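Local coordinates for putative flavoprotein decarboxylase (Streptomyces olivoviridis, PDB 6JLS) that binds flavin mononucleotide and acts as an FMN-dependent cysteine decarboxylase in the biosynthesis of thioviridamide, at residues Gln57-Thr60 with Thr61-Arg65; Pro66-Asn69 with Gly70-Thr74; Gly82-Pro85 with His86-Ile89. All blocks are in the same frame, centred on the assembly; numbering follows the deposited sequence.

In the fold
The three contacts are local and follow one another in series along the chain, so none nests inside or crosses another. After strand 46-51, interaction 1 closes the loop past the flavin onto the start of helix 61-64. Interaction 2 then turns the chain from the end of that helical region into strand 72-73, the outermost on its side of the parallel sheet within this chain. Beyond helix 75-81, interaction 3 starts helix 85-91. Strand 72-73 is the link between the other two contacts: Thr-61 and Arg-65 of interaction 1 pack on Val-72, while Leu-73 packs on His-86 and Ile-89 of interaction 3. Interactions 1 and 3 do not touch, their nearest atoms being about 11 Å apart.

Interaction 1 of 3, residues Gln57-Thr60 with Thr61-Arg65; sequences QFVT and TNSLR. With FMN (flavin mononucleotide), chain B.
Thr-60 and, beside it, Val-59 are the residues of 57-60 that meet the short helix 61-64, and what precedes them leads in from the cofactor. Gln-57 lays its CG over one face of the Phe-58 ring. Phe-58 in turn sends its CZ to the dimethyl end of the isoalloxazine, 3.6 Å from FMN C7. Next comes Val-59, whose CG1 rests 3.5 Å from Ser-63 OG. The Val-59 and Leu-64 side chains cross at about a right angle, with Val-59 CG1 4.2 Å from Leu-64 CD1. Thr-60 stands at the N-cap. With chi1 at 73°, OG1 sits between its own backbone N and carbonyl carbon, from where it accepts Ser-63 N at 3.0 Å. The same hydroxyl also bonds Gln-57 O of the second subunit, joining the cap to the subunit interface. Ser-63 reaches back through its own hydroxyl: OG donates to Thr-60 O over 2.7 Å, the donor tilted 21° from the carbonyl plane. A water accepts from Thr-60 N and donates to Ser-63 OG, making an indirect link where a capping box would have a direct bond. Hydroxyl, carbonyl and amide of Thr-60 are thus all engaged by Ser-63, directly or through water. The result is a threonine N-cap at the start of a short, weakly bonded helix, following a loop that lines the FMN pocket of this Rossmann-like fold.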
# COMPACT_ATOMS: atom_id res chain seq x y z
N GLN A 57 -3.92 3.48 -21.15
CA GLN A 57 -3.37 2.15 -21.33
C GLN A 57 -2.68 2.00 -22.68
O GLN A 57 -1.97 1.01 -22.89
CB GLN A 57 -4.46 1.07 -21.16
CG GLN A 57 -5.36 0.86 -22.36
CD GLN A 57 -6.52 -0.09 -22.06
OE1 GLN A 57 -6.33 -1.24 -21.67
NE2 GLN A 57 -7.74 0.41 -22.25
N PHE A 58 -2.82 2.98 -23.57
CA PHE A 58 -2.22 2.92 -24.90
C PHE A 58 -1.19 4.01 -25.16
O PHE A 58 -0.34 3.82 -26.03
CB PHE A 58 -3.30 3.03 -25.98
CG PHE A 58 -4.37 1.98 -25.89
CD1 PHE A 58 -4.07 0.64 -26.05
CD2 PHE A 58 -5.69 2.35 -25.68
CE1 PHE A 58 -5.06 -0.32 -25.98
CE2 PHE A 58 -6.69 1.40 -25.62
CZ PHE A 58 -6.38 0.06 -25.77
N VAL A 59 -1.26 5.15 -24.46
CA VAL A 59 -0.30 6.24 -24.58
C VAL A 59 0.13 6.64 -23.18
O VAL A 59 -0.71 6.75 -22.28
CB VAL A 59 -0.87 7.50 -25.27
CG1 VAL A 59 0.20 8.17 -26.15
CG2 VAL A 59 -2.13 7.21 -26.01
N THR A 60 1.41 6.92 -23.01
CA THR A 60 1.89 7.51 -21.77
C THR A 60 2.04 9.02 -21.95
O THR A 60 2.25 9.52 -23.07
CB THR A 60 3.23 6.92 -21.37
OG1 THR A 60 4.24 7.44 -22.25
CG2 THR A 60 3.16 5.41 -21.49
N THR A 61 1.91 9.75 -20.84
CA THR A 61 2.10 11.19 -20.92
C THR A 61 3.55 11.52 -21.23
O THR A 61 3.83 12.50 -21.93
CB THR A 61 1.65 11.85 -19.62
OG1 THR A 61 2.31 11.24 -18.51
CG2 THR A 61 0.16 11.68 -19.44
N ASN A 62 4.49 10.70 -20.76
CA ASN A 62 5.89 10.96 -21.04
C ASN A 62 6.24 10.78 -22.51
O ASN A 62 7.22 11.36 -22.97
CB ASN A 62 6.77 10.07 -20.15
CG ASN A 62 6.92 10.64 -18.76
OD1 ASN A 62 6.27 11.63 -18.43
ND2 ASN A 62 7.78 10.04 -17.95
N SER A 63 5.44 10.01 -23.25
CA SER A 63 5.65 9.90 -24.69
C SER A 63 5.16 11.13 -25.45
O SER A 63 5.62 11.37 -26.57
CB SER A 63 4.95 8.66 -25.22
OG SER A 63 3.55 8.86 -25.36
N LEU A 64 4.25 11.92 -24.86
CA LEU A 64 3.69 13.13 -25.46
C LEU A 64 4.45 14.40 -25.08
O LEU A 64 4.62 15.28 -25.93
CB LEU A 64 2.22 13.30 -25.06
CG LEU A 64 1.28 12.23 -25.62
CD1 LEU A 64 0.05 12.09 -24.75
CD2 LEU A 64 0.91 12.54 -27.07
N ARG A 65 4.90 14.49 -23.83
CA ARG A 65 5.48 15.74 -23.35
C ARG A 65 6.59 16.29 -24.24
O ARG A 65 6.62 17.52 -24.43
CB ARG A 65 5.95 15.56 -21.90
CG ARG A 65 4.92 16.04 -20.90
CD ARG A 65 5.04 15.35 -19.56
NE ARG A 65 3.87 15.60 -18.72
CZ ARG A 65 3.55 14.86 -17.67
NH1 ARG A 65 4.31 13.83 -17.32
NH2 ARG A 65 2.46 15.14 -16.96
N1 FMN B . -13.41 1.39 -28.37
C2 FMN B . -13.68 2.18 -29.47
O2 FMN B . -14.70 2.86 -29.49
N3 FMN B . -12.81 2.20 -30.54
C4 FMN B . -11.66 1.43 -30.52
O4 FMN B . -10.88 1.45 -31.48
C4A FMN B . -11.39 0.64 -29.42
N5 FMN B . -10.25 -0.13 -29.39
C5A FMN B . -9.97 -0.93 -28.29
C6 FMN B . -8.81 -1.70 -28.30
C7 FMN B . -8.51 -2.50 -27.20
C7M FMN B . -7.25 -3.33 -27.23
C8 FMN B . -9.38 -2.54 -26.09
C8M FMN B . -9.07 -3.41 -24.90
C9 FMN B . -10.55 -1.76 -26.10
C9A FMN B . -10.85 -0.96 -27.20
N10 FMN B . -12.00 -0.18 -27.24
C10 FMN B . -12.27 0.62 -28.34
C1' FMN B . -12.94 -0.18 -26.07
C2' FMN B . -12.69 1.09 -25.24
O2' FMN B . -11.37 1.13 -24.70
C3' FMN B . -13.70 1.24 -24.11
O3' FMN B . -14.96 1.51 -24.68
C4' FMN B . -13.26 2.37 -23.18
O4' FMN B . -14.03 2.44 -21.99
C5' FMN B . -13.30 3.71 -23.89
O5' FMN B . -12.99 4.67 -22.90
P FMN B . -12.85 6.22 -23.25
O1P FMN B . -13.74 6.55 -24.43
O2P FMN B . -13.29 7.04 -22.06
O3P FMN B . -11.42 6.52 -23.63
O HOH W 1 3.01 5.91 -25.32

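Interaction 2 of 3, residues Pro66-Asn69 with Gly70-Thr74; sequences PFVN and GSVLT
Val-68, Asn-69 and Gly-70 form most of this contact, a bend that delivers the chain into strand 72-73, the outermost strand on this side of the chain's parallel, Rossmann-like sheet. Gly-70 occupies the bend itself, and Val-68 CG1 comes up to 3.7 Å from Gly-70 N. That same methyl is carried past the glycine because it stands opposite its backbone N (chi1 171°), and it goes on to meet Val-72 CG2 at 3.8 Å. Two valines four residues apart therefore bring the two arms of the bend into apolar contact, and Val-68 also packs on Leu-47 and Val-49 of strand 46-51. Asn-69 behaves differently: its side chain sets out away from 70-74, and although OD1 comes to 3.4 Å from Gly-70 N, the angle is too poor for a hydrogen bond. Its amide works instead between this bend and the start of the neighbouring strand, OD1 accepting from Leu-47 N and ND2 donating to Gly-45 O. Beside the bend a water donates to two carbonyls, standing 3.0 Å from Val-68 O and 3.1 Å from Gly-70 O.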
# COMPACT_ATOMS: atom_id res chain seq x y z
N PRO A 66 7.51 15.49 -24.81
CA PRO A 66 8.59 16.08 -25.61
C PRO A 66 8.10 16.81 -26.84
O PRO A 66 8.85 17.62 -27.39
CB PRO A 66 9.47 14.88 -25.98
CG PRO A 66 9.15 13.83 -24.97
CD PRO A 66 7.70 14.03 -24.66
N PHE A 67 6.88 16.55 -27.30
CA PHE A 67 6.36 17.15 -28.52
C PHE A 67 5.31 18.21 -28.26
O PHE A 67 4.80 18.81 -29.22
CB PHE A 67 5.79 16.06 -29.43
CG PHE A 67 6.75 14.95 -29.69
CD1 PHE A 67 6.61 13.73 -29.05
CD2 PHE A 67 7.82 15.13 -30.54
CE1 PHE A 67 7.50 12.71 -29.27
CE2 PHE A 67 8.71 14.11 -30.78
CZ PHE A 67 8.56 12.89 -30.14
N VAL A 68 5.00 18.48 -27.00
CA VAL A 68 3.86 19.29 -26.60
C VAL A 68 4.39 20.46 -25.79
O VAL A 68 4.88 20.28 -24.66
CB VAL A 68 2.85 18.47 -25.78
CG1 VAL A 68 1.78 19.37 -25.17
CG2 VAL A 68 2.23 17.38 -26.65
N ASN A 69 4.30 21.67 -26.35
CA ASN A 69 4.76 22.87 -25.66
C ASN A 69 3.71 23.46 -24.73
O ASN A 69 4.01 24.42 -24.01
CB ASN A 69 5.19 23.93 -26.68
CG ASN A 69 4.06 24.41 -27.54
OD1 ASN A 69 3.21 23.62 -27.95
ND2 ASN A 69 4.03 25.70 -27.82
N GLY A 70 2.49 22.93 -24.73
CA GLY A 70 1.47 23.27 -23.76
C GLY A 70 1.39 22.24 -22.66
O GLY A 70 2.41 21.69 -22.22
N SER A 71 0.18 21.94 -22.22
CA SER A 71 -0.04 20.98 -21.15
C SER A 71 -0.41 19.61 -21.71
O SER A 71 -1.03 19.50 -22.77
CB SER A 71 -1.15 21.45 -20.21
OG SER A 71 -0.87 22.73 -19.69
N VAL A 72 -0.04 18.57 -20.97
CA VAL A 72 -0.53 17.22 -21.20
C VAL A 72 -1.37 16.88 -19.99
O VAL A 72 -0.84 16.77 -18.87
CB VAL A 72 0.61 16.20 -21.38
CG1 VAL A 72 0.04 14.81 -21.57
CG2 VAL A 72 1.52 16.58 -22.55
N LEU A 73 -2.68 16.74 -20.19
CA LEU A 73 -3.64 16.69 -19.10
C LEU A 73 -4.25 15.31 -19.00
O LEU A 73 -4.71 14.75 -20.01
CB LEU A 73 -4.75 17.72 -19.29
CG LEU A 73 -4.34 19.18 -19.46
CD1 LEU A 73 -4.19 19.51 -20.94
CD2 LEU A 73 -5.36 20.11 -18.83
N THR A 74 -4.26 14.77 -17.80
CA THR A 74 -5.09 13.63 -17.47
C THR A 74 -6.00 14.00 -16.31
O THR A 74 -5.84 15.05 -15.67
CB THR A 74 -4.23 12.43 -17.10
OG1 THR A 74 -3.54 12.74 -15.89
CG2 THR A 74 -3.23 12.16 -18.21
O HOH W 2 4.28 19.24 -21.88

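Interaction 3 of 3, residues Gly82-Pro85 with His86-Ile89; sequences GGAP and HVRI. With FMN (flavin mononucleotide), chain C.
Ala-84 and His-86 meet in the buried part of this contact, whereas the Arg-88 side is exposed to solvent and its polar links are weak. The imidazole folds back toward Ala-84: chi1 of 60° places CG between the backbone N and the carbonyl carbon, bringing CE1 to 3.9 Å from Ala-84 CB. Val-87 CG2 lies over one face of the ring, offset toward the rim, and itself touches Ala-84 CB. On the ring, NE2 is hydrogen-bonded to Gln-120 OE1, whereas ND1 is buried with no polar partner. At the ring edge, near its plane, comes methyl C8M of an FMN whose other protein partners lie largely on the fifth subunit; Gly-83 O also approaches that methyl, to 3.4 Å. Here helix 85-91 begins, with Ala-84 at the N-cap offering no polar side chain to cap it, and the direct hydrogen bonds here are between backbone atoms. Arg-88 N donates to Ala-84 O at 164°, nearly straight, while the bond from Val-87 N to the same oxygen is weak. Pro-85 O takes Ile-89 N at 3.0 Å. On the exposed side, Arg-88 runs back along the helix start and, bent at chi3 (-47°), brings its guanidinium to Pro-85, Arg-88 NH1 lying 3.5 Å from Pro-85 CA. A water then spans Arg-88 NH2 and Ala-84 N, accepting weakly from both.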
# COMPACT_ATOMS: atom_id res chain seq x y z
N GLY A 82 -5.75 20.99 -8.79
CA GLY A 82 -6.87 21.84 -8.44
C GLY A 82 -7.19 22.83 -9.53
O GLY A 82 -6.49 22.94 -10.54
N GLY A 83 -8.28 23.57 -9.33
CA GLY A 83 -8.74 24.48 -10.37
C GLY A 83 -9.28 23.71 -11.56
O GLY A 83 -9.40 22.48 -11.56
N ALA A 84 -9.62 24.45 -12.61
CA ALA A 84 -10.10 23.86 -13.86
C ALA A 84 -9.17 24.26 -15.01
O ALA A 84 -9.61 24.88 -15.98
CB ALA A 84 -11.54 24.29 -14.15
N PRO A 85 -7.88 23.89 -14.93
CA PRO A 85 -6.96 24.31 -15.99
C PRO A 85 -7.37 23.80 -17.36
O PRO A 85 -7.09 24.47 -18.36
CB PRO A 85 -5.62 23.71 -15.54
CG PRO A 85 -5.99 22.54 -14.72
CD PRO A 85 -7.25 22.93 -14.00
N HIS A 86 -8.05 22.66 -17.42
CA HIS A 86 -8.53 22.15 -18.69
C HIS A 86 -9.58 23.07 -19.29
O HIS A 86 -9.64 23.23 -20.52
CB HIS A 86 -9.05 20.72 -18.52
CG HIS A 86 -10.18 20.60 -17.54
ND1 HIS A 86 -10.08 20.98 -16.22
CD2 HIS A 86 -11.43 20.10 -17.70
CE1 HIS A 86 -11.22 20.74 -15.61
NE2 HIS A 86 -12.06 20.20 -16.48
N VAL A 87 -10.42 23.69 -18.45
CA VAL A 87 -11.46 24.57 -18.97
C VAL A 87 -10.86 25.89 -19.44
O VAL A 87 -11.31 26.49 -20.43
CB VAL A 87 -12.56 24.79 -17.91
CG1 VAL A 87 -13.60 25.79 -18.41
CG2 VAL A 87 -13.21 23.46 -17.55
N ARG A 88 -9.81 26.36 -18.76
CA ARG A 88 -9.04 27.47 -19.28
C ARG A 88 -8.46 27.13 -20.65
O ARG A 88 -8.48 27.96 -21.57
CB ARG A 88 -7.93 27.84 -18.30
CG ARG A 88 -7.32 29.23 -18.52
CD ARG A 88 -6.04 29.42 -17.69
NE ARG A 88 -6.21 29.00 -16.30
CZ ARG A 88 -5.67 27.89 -15.79
NH1 ARG A 88 -4.93 27.09 -16.55
NH2 ARG A 88 -5.88 27.57 -14.51
N ILE A 89 -7.97 25.90 -20.81
CA ILE A 89 -7.37 25.50 -22.08
C ILE A 89 -8.43 25.38 -23.17
O ILE A 89 -8.19 25.74 -24.33
CB ILE A 89 -6.57 24.19 -21.90
CG1 ILE A 89 -5.23 24.48 -21.24
CG2 ILE A 89 -6.37 23.48 -23.22
CD1 ILE A 89 -4.40 23.26 -20.97
N1 FMN C . -19.26 20.56 -13.90
C2 FMN C . -20.52 21.12 -13.91
O2 FMN C . -21.42 20.58 -14.55
N3 FMN C . -20.77 22.28 -13.20
C4 FMN C . -19.76 22.88 -12.48
O4 FMN C . -19.98 23.92 -11.84
C4A FMN C . -18.49 22.32 -12.47
N5 FMN C . -17.48 22.91 -11.75
C5A FMN C . -16.21 22.36 -11.75
C6 FMN C . -15.21 22.99 -11.02
C7 FMN C . -13.93 22.45 -10.99
C7M FMN C . -12.85 23.15 -10.19
C8 FMN C . -13.65 21.26 -11.70
C8M FMN C . -12.26 20.67 -11.68
C9 FMN C . -14.66 20.64 -12.44
C9A FMN C . -15.95 21.19 -12.46
N10 FMN C . -16.97 20.59 -13.18
C10 FMN C . -18.24 21.15 -13.19
C1' FMN C . -16.72 19.32 -13.94
C2' FMN C . -17.27 18.14 -13.11
O2' FMN C . -16.61 18.01 -11.86
C3' FMN C . -17.17 16.83 -13.87
O3' FMN C . -18.08 16.88 -14.95
C4' FMN C . -17.49 15.67 -12.93
O4' FMN C . -17.23 14.39 -13.50
C5' FMN C . -18.94 15.72 -12.46
O5' FMN C . -19.13 14.55 -11.71
P FMN C . -20.52 14.26 -10.96
O1P FMN C . -21.65 14.92 -11.73
O2P FMN C . -20.75 12.77 -10.93
O3P FMN C . -20.48 14.85 -9.57
O HOH W 3 -8.32 27.44 -13.32